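Local structure of polyprenyl synthetase (Nonlabens dokdonensis, 6KD7) at residues 9-14 with 63-68. The protein probably works as a magnesium-dependent prenyltransferase, a geranylgeranyl pyrophosphate synthase that lengthens isoprenoid diphosphate chains. Sequence-based numbering, arbitrary orientation.
Sequences TTFLEE and NAAIAV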
loop_
_atom_site.group_PDB
_atom_site.type_symbol
_atom_site.label_atom_id
_atom_site.label_comp_id
_atom_site.label_asym_id
_atom_site.label_seq_id
_atom_site.Cartn_x
_atom_site.Cartn_y
_atom_site.Cartn_z
ATOM N N THR A 9 -18.174 35.774 -25.746
ATOM C CA THR A 9 -18.181 35.128 -27.075
ATOM C C THR A 9 -16.879 35.500 -27.788
ATOM O O THR A 9 -16.231 34.596 -28.363
ATOM C CB THR A 9 -19.481 35.470 -27.833
ATOM O OG1 THR A 9 -20.589 34.908 -27.123
ATOM C CG2 THR A 9 -19.497 34.939 -29.248
ATOM N N THR A 10 -16.532 36.786 -27.798
ATOM C CA THR A 10 -15.270 37.305 -28.388
ATOM C C THR A 10 -14.089 36.627 -27.664
ATOM O O THR A 10 -13.157 36.167 -28.334
ATOM C CB THR A 10 -15.123 38.816 -28.186
ATOM O OG1 THR A 10 -16.377 39.457 -28.419
ATOM C CG2 THR A 10 -14.016 39.417 -29.030
ATOM N N PHE A 11 -14.145 36.573 -26.333
ATOM C CA PHE A 11 -13.053 36.005 -25.502
ATOM C C PHE A 11 -12.776 34.563 -25.918
ATOM O O PHE A 11 -11.587 34.288 -26.191
ATOM C CB PHE A 11 -13.352 36.084 -24.020
ATOM C CG PHE A 11 -12.278 35.428 -23.204
ATOM C CD1 PHE A 11 -11.075 36.075 -22.976
ATOM C CD2 PHE A 11 -12.470 34.164 -22.676
ATOM C CE1 PHE A 11 -10.078 35.454 -22.242
ATOM C CE2 PHE A 11 -11.468 33.552 -21.944
ATOM C CZ PHE A 11 -10.274 34.192 -21.731
ATOM N N LEU A 12 -13.805 33.729 -26.108
ATOM C CA LEU A 12 -13.617 32.279 -26.400
ATOM C C LEU A 12 -13.106 32.110 -27.816
ATOM O O LEU A 12 -12.280 31.207 -28.038
ATOM C CB LEU A 12 -14.905 31.503 -26.130
ATOM C CG LEU A 12 -15.316 31.473 -24.650
ATOM C CD1 LEU A 12 -16.628 30.709 -24.455
ATOM C CD2 LEU A 12 -14.219 30.878 -23.750
ATOM N N GLU A 13 -13.457 33.018 -28.712
ATOM C CA GLU A 13 -12.891 33.013 -30.084
ATOM C C GLU A 13 -11.391 33.332 -30.015
ATOM O O GLU A 13 -10.604 32.628 -30.664
ATOM C CB GLU A 13 -13.610 34.030 -30.972
ATOM C CG GLU A 13 -14.912 33.498 -31.560
ATOM C CD GLU A 13 -15.925 34.578 -31.914
ATOM O OE1 GLU A 13 -15.526 35.756 -32.001
ATOM O OE2 GLU A 13 -17.119 34.246 -32.066
ATOM N N GLU A 14 -11.031 34.391 -29.298
ATOM C CA GLU A 14 -9.637 34.894 -29.226
ATOM C C GLU A 14 -8.757 33.882 -28.451
ATOM O O GLU A 14 -7.631 33.608 -28.922
ATOM C CB GLU A 14 -9.702 36.314 -28.671
ATOM C CG GLU A 14 -10.301 37.299 -29.667
ATOM C CD GLU A 14 -9.595 37.274 -31.015
ATOM O OE1 GLU A 14 -10.264 36.989 -31.988
ATOM O OE2 GLU A 14 -8.359 37.465 -31.068
ATOM N N ASN A 63 -5.115 39.987 -25.110
ATOM C CA ASN A 63 -3.938 39.140 -24.759
ATOM C C ASN A 63 -3.780 39.126 -23.225
ATOM O O ASN A 63 -3.621 38.033 -22.667
ATOM C CB ASN A 63 -2.690 39.574 -25.519
ATOM C CG ASN A 63 -2.704 39.097 -26.956
ATOM O OD1 ASN A 63 -3.615 38.422 -27.396
ATOM N ND2 ASN A 63 -1.660 39.410 -27.690
ATOM N N ALA A 64 -3.927 40.260 -22.554
ATOM C CA ALA A 64 -3.820 40.353 -21.093
ATOM C C ALA A 64 -4.959 39.582 -20.405
ATOM O O ALA A 64 -4.724 38.999 -19.313
ATOM C CB ALA A 64 -3.842 41.772 -20.641
ATOM N N ALA A 65 -6.173 39.683 -20.930
ATOM C CA ALA A 65 -7.356 38.936 -20.445
ATOM C C ALA A 65 -7.060 37.426 -20.530
ATOM O O ALA A 65 -7.288 36.714 -19.566
ATOM C CB ALA A 65 -8.570 39.277 -21.289
ATOM N N ILE A 66 -6.539 36.980 -21.650
ATOM C CA ILE A 66 -6.180 35.565 -21.842
ATOM C C ILE A 66 -5.059 35.187 -20.861
ATOM O O ILE A 66 -5.165 34.087 -20.281
ATOM C CB ILE A 66 -5.810 35.319 -23.291
ATOM C CG1 ILE A 66 -7.042 35.549 -24.167
ATOM C CG2 ILE A 66 -5.224 33.914 -23.465
ATOM C CD1 ILE A 66 -6.756 35.440 -25.660
ATOM N N ALA A 67 -4.083 36.066 -20.587
ATOM C CA ALA A 67 -3.023 35.777 -19.590
ATOM C C ALA A 67 -3.688 35.469 -18.242
ATOM O O ALA A 67 -3.257 34.555 -17.515
ATOM C CB ALA A 67 -2.059 36.933 -19.414
ATOM N N VAL A 68 -4.623 36.313 -17.862
ATOM C CA VAL A 68 -5.323 36.174 -16.575
ATOM C C VAL A 68 -5.958 34.771 -16.492
ATOM O O VAL A 68 -5.814 34.129 -15.461
ATOM C CB VAL A 68 -6.333 37.305 -16.406
ATOM C CG1 VAL A 68 -7.404 36.977 -15.392
ATOM C CG2 VAL A 68 -5.615 38.562 -16.005
#
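Phe11 reaches from helix 4-18 to helix 58-82 with one ring corner, its CE1 lying 3.6 Å from CG1 of Ile66. The ring comes to that methylene obliquely, whereas the backbone of Ala65 and Ile66 meets its edge: the amide N of Ile66 lies in the ring plane, 3.9 Å from CE1 of Phe11. With CG anti to the backbone N (chi1 176°), the ring extends across the gap between the helices, although the CB of Phe11 does not itself point at the partner. A long flat side chain suits this place because the axes of the two segments approach no closer than 10.5 Å. Ala65, in turn, is small enough to let the ring edge come near its main chain, and its CB sits 4.2 Å from CE1 of Phe11. Ile66 answers with its longer branch: CG1 lies anti to the carbonyl carbon, and the extended chi2 of 175° sends CD1 to the backbone of Glu14, 3.8 Å from its C atom. Glu14 offers CB and main chain to this methyl, while its carboxylate forms a salt bridge with Lys18. Met62 and Pro44 also pack on Phe11, the latter from helix 42-54. Crossing at -81°, the segments form a nearly perpendicular, apolar helix-helix packing that joins the N-terminal helix to a long helix of the all-alpha prenyltransferase fold.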